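Local atomic coordinates of DegT/DnrJ/EryC1/StrS aminotransferase (Brucella abortus 2308, PDB entry 4QGR), a protein that binds pyridoxal 5'-phosphate and probably acts as a transaminase, like other aminotransferases of the DegT/DnrJ/EryC1/StrS family. Residues 223-228 and 238-244; 70-75 and 98-102; 64-69 and 206-210. One frame throughout, in Å; residues are numbered along the deposited sequence.

Contact 1: 223-228 and 238-244; sequences SVLFHG and RIGINSR. With PLP (pyridoxal-5'-phosphate), chain G; ACT (acetate ion), chain D.
Segment 223-228 carries the last helical residues of helix 215-224 into a loop that runs antiparallel to the extended segment 238-244, with CA-CA distances of 4.8 Å for L225 and S243 and 4.0 Å for H227 and G240. A single bridge pairs F226 with N242. I241 N donates to V224 O (2.8 Å), S243 N to L225 O (2.9 Å) and H227 N to I241 O (2.8 Å); R238 N reaches G228 O weakly at 3.4 Å. H227 and G228 adopt left-handed angles (56/33° and 67/33°), folding the chain back so that G228 N bonds weakly to S223 O (2.8 Å). A CB on G240 would clash with V224 O and G228 N, and one on G228 with R238 O. This pairing places N242 in the other subunit's active site, the composite arrangement of fold type I aminotransferases: N242 ND2 (chi1 t) donates to PLP O2P (2.8 Å); that cofactor is otherwise held by the second subunit, including its K199. A water bridges L225 O and N242 OD1, 2.8 Å from each. R244 (chi1 m) binds an acetate ion, probably from the crystallisation liquor, through NH1 to O and NH2 to OXT (3.0 Å each) and forms a salt bridge to D206 of the second subunit; its NH1 lies 3.7 Å from F226 CE1. The H227 ring has I241 O over one face, and its ND1 bonds to the second subunit's E97. R238 NH1 donates to S223 OG (2.8 Å), which also bonds to the backbone O of K229, while R238 CD lies 3.6 Å from V224 CG2.

Contact 2: 70-75 and 98-102; sequences LQMPLM and VVALV
V98, in rotamer m, directs its CA-CB bond at the neighbouring helix and lies against three residues there: its CG2 touches L70 CB and L74 CD1, each at 3.8 Å, and its CG1 lies 4.0 Å from Q71 CB. The two helical segments advance in the same general sense, so that Q71 faces V98 (CA-CA 5.2 Å) and, one turn on, M75 faces V102 (CA-CA 7.2 Å), the gap widening along the pair. Each has an i to i+4 backbone bond spanning these positions, M75 N to Q71 O and V102 N to V98 O, both 3.1 Å; helix 68-76 is kinked at P73, whose nitrogen cannot donate to the preceding turn. L74 (m, t) spreads its CD1 over V98, V99 CG2 (4.1 Å) and V102 CG2 (4.3 Å). V102, the first residue after helix 94-101, also presents CG1 to M75 CG (4.0 Å) and Q71 CG (4.1 Å). Q71 is fully extended (t, t), which carries its OE1 to L101 CD2 at 3.4 Å, an approach without a hydrogen bond. The packing is largely apolar, with Q71 as its polar member, and runs through side chains. It belongs to the alpha/beta domain of a fold type I aminotransferase, in which helix 94-101 links the adjacent parallel strands 83-88 and 105-109. L70 touches PLP, and M75 and L101 each pack on the other's counterpart in the second subunit. Helix 68-76 rests meanwhile on strands 166-170 and 208-212 of the mixed sheet, through L70, L74, M72 and P73, and on helix 215-224 through M72, P73 and M75.

Contact 3: 64-69 and 206-210; sequences ANGTDA and DGGAM. With PLP (pyridoxal-5'-phosphate), chain E.
The phosphate of PLP sits at the amino-terminal end of helix 68-76, where the turn 64-67 crosses the start of strand 208-212. G66 N donates to PLP O1P (2.8 Å), T67 OG1 to O2P (2.7 Å), and T67 N weakly to O2P (3.3 Å). A CB on G66 would collide with PLP O4P. N65, chi1 p, caps the turn: its OD1 accepts from T67 N and D68 N, each at 2.8 Å, while its backbone O accepts from A69 N at 3.2 Å. The CA atoms come nearest at N65 and G208 (3.9 Å) and diverge to A69 and M210 (5.8 Å). Such a phosphate-binding helix start, beside the central sheet, is a hallmark of fold type I PLP enzymes. No hydrogen bond joins the two segments; N65 CA makes a CA-H...O contact to G207 O (3.3 Å), and A64 O lies 3.1 Å from G207 CA. G208 permits this approach, since a CB there would run into N65 C and G66 N. A69 CB meets M210 CG (3.8 Å) and A209 O (3.6 Å). D206, whose CA-CB bond points toward segment 64-69 (D206 CB to N65 CB 4.3 Å), forms a salt bridge to R244 of the second subunit.

Overall arrangement
All three contacts meet around helix 68-76, their centres 12 to 13 Å apart. Contact 3 supplies its phosphate-binding start and contact 2 its later turns, nested within the loop that contact 3 closes; V98 CG1 lies 3.4 Å from T67 O, and M72 CE 3.5 Å from M210 CE. Contact 1 covers another side of the helix, L225 CB packing on M72 SD (3.5 Å). S243 OG probably hydrogen-bonds to D68 OD2 (2.6 Å) and A64 N (3.0 Å), tying contact 1 to contact 3. Contact 3 binds the phosphate of this subunit's cofactor, which also bonds to S194, Q173, K199 and the second subunit's N242, while contact 1 offers its own N242 to the partner's PLP.

Contact 1: 223-228 and 238-244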
loop_
_atom_site.group_PDB
_atom_site.type_symbol
_atom_site.label_atom_id
_atom_site.label_comp_id
_atom_site.label_asym_id
_atom_site.label_seq_id
_atom_site.Cartn_x
_atom_site.Cartn_y
_atom_site.Cartn_z
ATOM N N SER A 223 -2.061 -14.797 -2.111
ATOM C CA SER A 223 -3.073 -14.505 -3.100
ATOM C C SER A 223 -3.660 -13.111 -2.862
ATOM O O SER A 223 -3.728 -12.308 -3.772
ATOM C CB SER A 223 -4.174 -15.576 -3.041
ATOM O OG SER A 223 -5.334 -15.212 -3.772
ATOM N N VAL A 224 -4.039 -12.821 -1.630
ATOM C CA VAL A 224 -4.704 -11.576 -1.303
ATOM C C VAL A 224 -3.842 -10.361 -1.641
ATOM O O VAL A 224 -4.362 -9.329 -2.101
ATOM C CB VAL A 224 -5.134 -11.555 0.199
ATOM C CG1 VAL A 224 -5.593 -10.173 0.655
ATOM C CG2 VAL A 224 -6.262 -12.555 0.421
ATOM N N LEU A 225 -2.532 -10.453 -1.419
ATOM C CA LEU A 225 -1.670 -9.294 -1.651
ATOM C C LEU A 225 -1.434 -9.020 -3.112
ATOM O O LEU A 225 -0.924 -7.939 -3.461
ATOM C CB LEU A 225 -0.347 -9.422 -0.892
ATOM C CG LEU A 225 0.638 -10.479 -1.410
ATOM C CD1 LEU A 225 1.479 -9.992 -2.563
ATOM C CD2 LEU A 225 1.542 -10.921 -0.286
ATOM N N PHE A 226 -1.825 -9.954 -3.982
ATOM C CA PHE A 226 -1.739 -9.756 -5.423
ATOM C C PHE A 226 -3.096 -9.953 -6.072
ATOM O O PHE A 226 -3.301 -10.879 -6.890
ATOM C CB PHE A 226 -0.651 -10.630 -6.050
ATOM C CG PHE A 226 -0.469 -10.407 -7.551
ATOM C CD1 PHE A 226 -0.605 -9.152 -8.108
ATOM C CD2 PHE A 226 -0.201 -11.483 -8.402
ATOM C CE1 PHE A 226 -0.441 -8.952 -9.477
ATOM C CE2 PHE A 226 -0.031 -11.290 -9.776
ATOM C CZ PHE A 226 -0.159 -10.022 -10.307
ATOM N N HIS A 227 -4.042 -9.109 -5.635
ATOM C CA HIS A 227 -5.415 -9.084 -6.183
ATOM C C HIS A 227 -6.168 -10.409 -6.142
ATOM O O HIS A 227 -7.018 -10.677 -6.992
ATOM C CB HIS A 227 -5.392 -8.570 -7.633
ATOM C CG HIS A 227 -4.694 -7.270 -7.775
ATOM N ND1 HIS A 227 -5.243 -6.084 -7.336
ATOM C CD2 HIS A 227 -3.468 -6.964 -8.249
ATOM C CE1 HIS A 227 -4.389 -5.103 -7.543
ATOM N NE2 HIS A 227 -3.305 -5.612 -8.095
ATOM N N GLY A 228 -5.913 -11.231 -5.134
ATOM C CA GLY A 228 -6.653 -12.471 -4.964
ATOM C C GLY A 228 -6.396 -13.513 -6.060
ATOM O O GLY A 228 -7.309 -14.266 -6.418
ATOM N N ARG A 238 -10.533 -14.501 -5.379
ATOM C CA ARG A 238 -11.056 -13.730 -4.260
ATOM C C ARG A 238 -10.746 -12.253 -4.468
ATOM O O ARG A 238 -9.924 -11.893 -5.311
ATOM C CB ARG A 238 -10.465 -14.240 -2.934
ATOM C CG ARG A 238 -8.929 -14.222 -2.879
ATOM C CD ARG A 238 -8.363 -14.736 -1.552
ATOM N NE ARG A 238 -8.685 -16.139 -1.297
ATOM C CZ ARG A 238 -8.065 -17.206 -1.791
ATOM N NH1 ARG A 238 -7.024 -17.108 -2.596
ATOM N NH2 ARG A 238 -8.523 -18.419 -1.484
ATOM N N ILE A 239 -11.423 -11.415 -3.694
ATOM C CA ILE A 239 -11.118 -10.003 -3.641
ATOM C C ILE A 239 -9.792 -9.868 -2.920
ATOM O O ILE A 239 -9.588 -10.448 -1.820
ATOM C CB ILE A 239 -12.189 -9.210 -2.864
ATOM C CG1 ILE A 239 -13.588 -9.356 -3.521
ATOM C CG2 ILE A 239 -11.749 -7.766 -2.713
ATOM C CD1 ILE A 239 -13.648 -9.092 -5.008
ATOM N N GLY A 240 -8.900 -9.078 -3.506
ATOM C CA GLY A 240 -7.616 -8.765 -2.843
ATOM C C GLY A 240 -7.233 -7.295 -2.908
ATOM O O GLY A 240 -8.094 -6.423 -3.122
ATOM N N ILE A 241 -5.924 -7.044 -2.724
ATOM C CA ILE A 241 -5.359 -5.707 -2.788
ATOM C C ILE A 241 -4.017 -5.754 -3.534
ATOM O O ILE A 241 -3.617 -6.819 -4.048
ATOM C CB ILE A 241 -5.213 -5.111 -1.384
ATOM C CG1 ILE A 241 -4.303 -5.982 -0.500
ATOM C CG2 ILE A 241 -6.567 -4.925 -0.699
ATOM C CD1 ILE A 241 -3.958 -5.294 0.807
ATOM N N ASN A 242 -3.332 -4.613 -3.604
ATOM C CA ASN A 242 -1.963 -4.607 -4.085
ATOM C C ASN A 242 -1.082 -4.291 -2.904
ATOM O O ASN A 242 -1.010 -3.135 -2.514
ATOM C CB ASN A 242 -1.752 -3.525 -5.147
ATOM C CG ASN A 242 -0.306 -3.448 -5.634
ATOM O OD1 ASN A 242 0.569 -4.175 -5.184
ATOM N ND2 ASN A 242 -0.057 -2.541 -6.552
ATOM N N SER A 243 -0.373 -5.286 -2.379
ATOM C CA SER A 243 0.453 -5.040 -1.191
ATOM C C SER A 243 1.755 -5.815 -1.207
ATOM O O SER A 243 1.851 -6.890 -0.617
ATOM C CB SER A 243 -0.331 -5.344 0.074
ATOM O OG SER A 243 0.389 -4.970 1.213
ATOM N N ARG A 244 2.756 -5.245 -1.881
ATOM C CA ARG A 244 4.067 -5.870 -2.079
ATOM C C ARG A 244 5.146 -5.048 -1.398
ATOM O O ARG A 244 5.092 -3.809 -1.363
ATOM C CB ARG A 244 4.369 -6.004 -3.573
ATOM C CG ARG A 244 3.403 -6.929 -4.302
ATOM C CD ARG A 244 3.659 -7.003 -5.807
ATOM N NE ARG A 244 3.283 -5.777 -6.492
ATOM C CZ ARG A 244 2.668 -5.707 -7.668
ATOM N NH1 ARG A 244 2.322 -6.810 -8.331
ATOM N NH2 ARG A 244 2.452 -4.533 -8.204
HETATM N N1 PLP G . -5.988 0.111 -13.508
HETATM C C2 PLP G . -5.419 -0.375 -14.639
HETATM C C2A PLP G . -6.087 -0.163 -15.979
HETATM C C3 PLP G . -4.111 -1.070 -14.570
HETATM O O3 PLP G . -3.501 -1.529 -15.679
HETATM C C4 PLP G . -3.492 -1.282 -13.241
HETATM C C4A PLP G . -2.180 -1.912 -13.051
HETATM O O4A PLP G . -1.462 -2.050 -14.001
HETATM C C5 PLP G . -4.191 -0.715 -12.087
HETATM C C6 PLP G . -5.424 -0.063 -12.291
HETATM C C5A PLP G . -3.582 -0.928 -10.700
HETATM O O4P PLP G . -2.357 -0.199 -10.561
HETATM P P PLP G . -1.222 -0.759 -9.590
HETATM O O1P PLP G . -0.303 0.434 -9.399
HETATM O O2P PLP G . -1.834 -1.309 -8.301
HETATM O O3P PLP G . -0.583 -1.876 -10.436
HETATM C C ACT D . 0.459 -4.993 -11.126
HETATM O O ACT D . 0.805 -6.173 -10.832
HETATM O OXT ACT D . 0.255 -4.131 -10.260
HETATM C CH3 ACT D . 0.290 -4.595 -12.567
HETATM O O HOH W 1 0.330 -6.892 -5.692
#

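Contact 2: 70-75 and 98-102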
loop_
_atom_site.group_PDB
_atom_site.type_symbol
_atom_site.label_atom_id
_atom_site.label_comp_id
_atom_site.label_asym_id
_atom_site.label_seq_id
_atom_site.Cartn_x
_atom_site.Cartn_y
_atom_site.Cartn_z
ATOM N N LEU A 70 -2.122 -6.200 8.796
ATOM C CA LEU A 70 -3.229 -6.525 9.715
ATOM C C LEU A 70 -4.546 -6.750 8.972
ATOM O O LEU A 70 -5.347 -7.601 9.381
ATOM C CB LEU A 70 -3.414 -5.377 10.714
ATOM C CG LEU A 70 -2.224 -5.079 11.642
ATOM C CD1 LEU A 70 -2.365 -3.733 12.310
ATOM C CD2 LEU A 70 -2.178 -6.162 12.714
ATOM N N GLN A 71 -4.770 -5.989 7.897
ATOM C CA GLN A 71 -5.979 -6.113 7.108
ATOM C C GLN A 71 -6.057 -7.474 6.412
ATOM O O GLN A 71 -7.108 -8.111 6.397
ATOM C CB GLN A 71 -6.033 -5.016 6.050
ATOM C CG GLN A 71 -7.240 -5.051 5.105
ATOM C CD GLN A 71 -7.180 -3.900 4.093
ATOM O OE1 GLN A 71 -6.339 -3.004 4.219
ATOM N NE2 GLN A 71 -7.962 -3.984 3.033
ATOM N N MET A 72 -4.981 -7.892 5.767
ATOM C CA MET A 72 -5.090 -9.090 4.943
ATOM C C MET A 72 -5.521 -10.358 5.685
ATOM O O MET A 72 -6.349 -11.139 5.168
ATOM C CB MET A 72 -3.831 -9.292 4.108
ATOM C CG MET A 72 -3.689 -8.212 3.035
ATOM S SD MET A 72 -2.325 -8.592 1.908
ATOM C CE MET A 72 -0.886 -7.921 2.735
ATOM N N PRO A 73 -4.986 -10.598 6.896
ATOM C CA PRO A 73 -5.453 -11.775 7.614
ATOM C C PRO A 73 -6.961 -11.723 7.940
ATOM O O PRO A 73 -7.602 -12.784 7.956
ATOM C CB PRO A 73 -4.624 -11.762 8.880
ATOM C CG PRO A 73 -3.344 -11.112 8.470
ATOM C CD PRO A 73 -3.742 -10.071 7.467
ATOM N N LEU A 74 -7.497 -10.525 8.225
ATOM C CA LEU A 74 -8.944 -10.411 8.450
ATOM C C LEU A 74 -9.703 -10.786 7.187
ATOM O O LEU A 74 -10.747 -11.472 7.249
ATOM C CB LEU A 74 -9.318 -8.977 8.871
ATOM C CG LEU A 74 -8.748 -8.510 10.209
ATOM C CD1 LEU A 74 -9.043 -7.026 10.441
ATOM C CD2 LEU A 74 -9.343 -9.281 11.355
ATOM N N MET A 75 -9.187 -10.363 6.025
ATOM C CA MET A 75 -9.817 -10.695 4.764
ATOM C C MET A 75 -9.812 -12.196 4.485
ATOM O O MET A 75 -10.833 -12.770 4.041
ATOM C CB MET A 75 -9.188 -9.950 3.588
ATOM C CG MET A 75 -9.322 -8.443 3.649
ATOM S SD MET A 75 -8.371 -7.614 2.396
ATOM C CE MET A 75 -9.163 -8.117 0.888
ATOM N N VAL A 98 -8.262 -1.095 10.516
ATOM C CA VAL A 98 -8.412 -2.178 9.540
ATOM C C VAL A 98 -9.695 -2.986 9.775
ATOM O O VAL A 98 -10.315 -3.469 8.813
ATOM C CB VAL A 98 -7.201 -3.122 9.446
ATOM C CG1 VAL A 98 -5.964 -2.349 9.013
ATOM C CG2 VAL A 98 -6.968 -3.898 10.745
ATOM N N VAL A 99 -10.115 -3.053 11.034
ATOM C CA VAL A 99 -11.326 -3.759 11.412
ATOM C C VAL A 99 -12.559 -3.064 10.803
ATOM O O VAL A 99 -13.373 -3.702 10.146
ATOM C CB VAL A 99 -11.424 -3.883 12.948
ATOM C CG1 VAL A 99 -12.757 -4.504 13.372
ATOM C CG2 VAL A 99 -10.270 -4.645 13.525
ATOM N N ALA A 100 -12.660 -1.736 10.978
ATOM C CA ALA A 100 -13.670 -0.922 10.303
ATOM C C ALA A 100 -13.618 -0.958 8.791
ATOM O O ALA A 100 -14.660 -1.023 8.104
ATOM C CB ALA A 100 -13.580 0.511 10.811
ATOM N N LEU A 101 -12.418 -0.884 8.251
ATOM C CA LEU A 101 -12.218 -0.927 6.814
ATOM C C LEU A 101 -12.848 -2.154 6.192
ATOM O O LEU A 101 -13.558 -2.022 5.184
ATOM C CB LEU A 101 -10.740 -0.852 6.481
ATOM C CG LEU A 101 -10.463 -0.639 5.000
ATOM C CD1 LEU A 101 -10.723 0.809 4.645
ATOM C CD2 LEU A 101 -9.013 -0.975 4.681
ATOM N N VAL A 102 -12.675 -3.327 6.818
ATOM C CA VAL A 102 -13.309 -4.565 6.286
ATOM C C VAL A 102 -14.797 -4.713 6.611
ATOM O O VAL A 102 -15.429 -5.698 6.207
ATOM C CB VAL A 102 -12.554 -5.854 6.648
ATOM C CG1 VAL A 102 -11.130 -5.795 6.108
ATOM C CG2 VAL A 102 -12.579 -6.172 8.153
#

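Contact 3: 64-69 and 206-210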
loop_
_atom_site.group_PDB
_atom_site.type_symbol
_atom_site.label_atom_id
_atom_site.label_comp_id
_atom_site.label_asym_id
_atom_site.label_seq_id
_atom_site.Cartn_x
_atom_site.Cartn_y
_atom_site.Cartn_z
ATOM N N ALA A 64 3.263 -4.431 1.748
ATOM C CA ALA A 64 3.580 -3.047 1.514
ATOM C C ALA A 64 3.733 -2.175 2.738
ATOM O O ALA A 64 4.417 -1.148 2.659
ATOM C CB ALA A 64 2.543 -2.409 0.601
ATOM N N ASN A 65 3.059 -2.537 3.823
ATOM C CA ASN A 65 3.117 -1.805 5.056
ATOM C C ASN A 65 2.413 -2.591 6.156
ATOM O O ASN A 65 1.782 -3.633 5.900
ATOM C CB ASN A 65 2.531 -0.371 4.913
ATOM C CG ASN A 65 1.045 -0.396 4.635
ATOM O OD1 ASN A 65 0.258 -0.851 5.463
ATOM N ND2 ASN A 65 0.661 0.033 3.460
ATOM N N GLY A 66 2.576 -2.115 7.378
ATOM C CA GLY A 66 2.074 -2.821 8.571
ATOM C C GLY A 66 0.593 -2.701 8.796
ATOM O O GLY A 66 0.039 -3.398 9.664
ATOM N N THR A 67 -0.059 -1.806 8.066
ATOM C CA THR A 67 -1.514 -1.648 8.151
ATOM C C THR A 67 -2.140 -2.725 7.261
ATOM O O THR A 67 -3.001 -3.534 7.709
ATOM C CB THR A 67 -1.938 -0.233 7.694
ATOM O OG1 THR A 67 -1.313 0.740 8.536
ATOM C CG2 THR A 67 -3.446 -0.095 7.757
ATOM N N ASP A 68 -1.671 -2.783 6.014
ATOM C CA ASP A 68 -2.017 -3.890 5.120
ATOM C C ASP A 68 -1.833 -5.254 5.787
ATOM O O ASP A 68 -2.633 -6.204 5.556
ATOM C CB ASP A 68 -1.156 -3.888 3.835
ATOM C CG ASP A 68 -1.375 -2.685 2.897
ATOM O OD1 ASP A 68 -2.093 -1.666 3.197
ATOM O OD2 ASP A 68 -0.714 -2.707 1.837
ATOM N N ALA A 69 -0.751 -5.398 6.545
ATOM C CA ALA A 69 -0.381 -6.628 7.198
ATOM C C ALA A 69 -1.377 -7.119 8.211
ATOM O O ALA A 69 -1.484 -8.326 8.407
ATOM C CB ALA A 69 0.992 -6.523 7.833
ATOM N N ASP A 206 7.856 2.824 2.954
ATOM C CA ASP A 206 6.874 1.942 3.597
ATOM C C ASP A 206 7.161 0.468 3.257
ATOM O O ASP A 206 7.555 0.152 2.142
ATOM C CB ASP A 206 5.439 2.309 3.211
ATOM C CG ASP A 206 4.880 3.496 4.025
ATOM O OD1 ASP A 206 4.856 3.433 5.298
ATOM O OD2 ASP A 206 4.534 4.532 3.420
ATOM N N GLY A 207 6.941 -0.408 4.241
ATOM C CA GLY A 207 7.047 -1.859 4.033
ATOM C C GLY A 207 6.410 -2.553 5.212
ATOM O O GLY A 207 6.232 -1.955 6.265
ATOM N N GLY A 208 6.177 -3.843 5.069
ATOM C CA GLY A 208 5.561 -4.661 6.109
ATOM C C GLY A 208 5.740 -6.135 5.852
ATOM O O GLY A 208 6.287 -6.527 4.831
ATOM N N ALA A 209 5.298 -6.969 6.794
ATOM C CA ALA A 209 5.254 -8.399 6.525
ATOM C C ALA A 209 4.256 -9.085 7.438
ATOM O O ALA A 209 3.861 -8.547 8.511
ATOM C CB ALA A 209 6.620 -9.016 6.736
ATOM N N MET A 210 3.961 -10.316 7.068
ATOM C CA MET A 210 3.083 -11.212 7.856
ATOM C C MET A 210 3.824 -12.502 8.068
ATOM O O MET A 210 4.660 -12.880 7.249
ATOM C CB MET A 210 1.755 -11.470 7.153
ATOM C CG MET A 210 1.013 -10.169 6.841
ATOM S SD MET A 210 -0.405 -10.354 5.752
ATOM C CE MET A 210 0.466 -10.726 4.237
HETATM N N1 PLP E . 0.444 -1.261 14.373
HETATM C C2 PLP E . 1.183 -0.584 15.271
HETATM C C2A PLP E . 1.198 -0.960 16.733
HETATM C C3 PLP E . 2.070 0.504 14.773
HETATM O O3 PLP E . 2.841 1.141 15.645
HETATM C C4 PLP E . 1.981 0.884 13.338
HETATM C C4A PLP E . 2.804 1.877 12.614
HETATM O O4A PLP E . 3.985 2.038 12.847
HETATM C C5 PLP E . 1.115 0.062 12.480
HETATM C C6 PLP E . 0.386 -0.978 13.061
HETATM C C5A PLP E . 0.987 0.361 11.003
HETATM O O4P PLP E . 2.206 0.109 10.290
HETATM P P PLP E . 2.587 0.982 8.994
HETATM O O1P PLP E . 3.718 0.244 8.281
HETATM O O2P PLP E . 1.335 1.181 8.179
HETATM O O3P PLP E . 3.098 2.279 9.643
#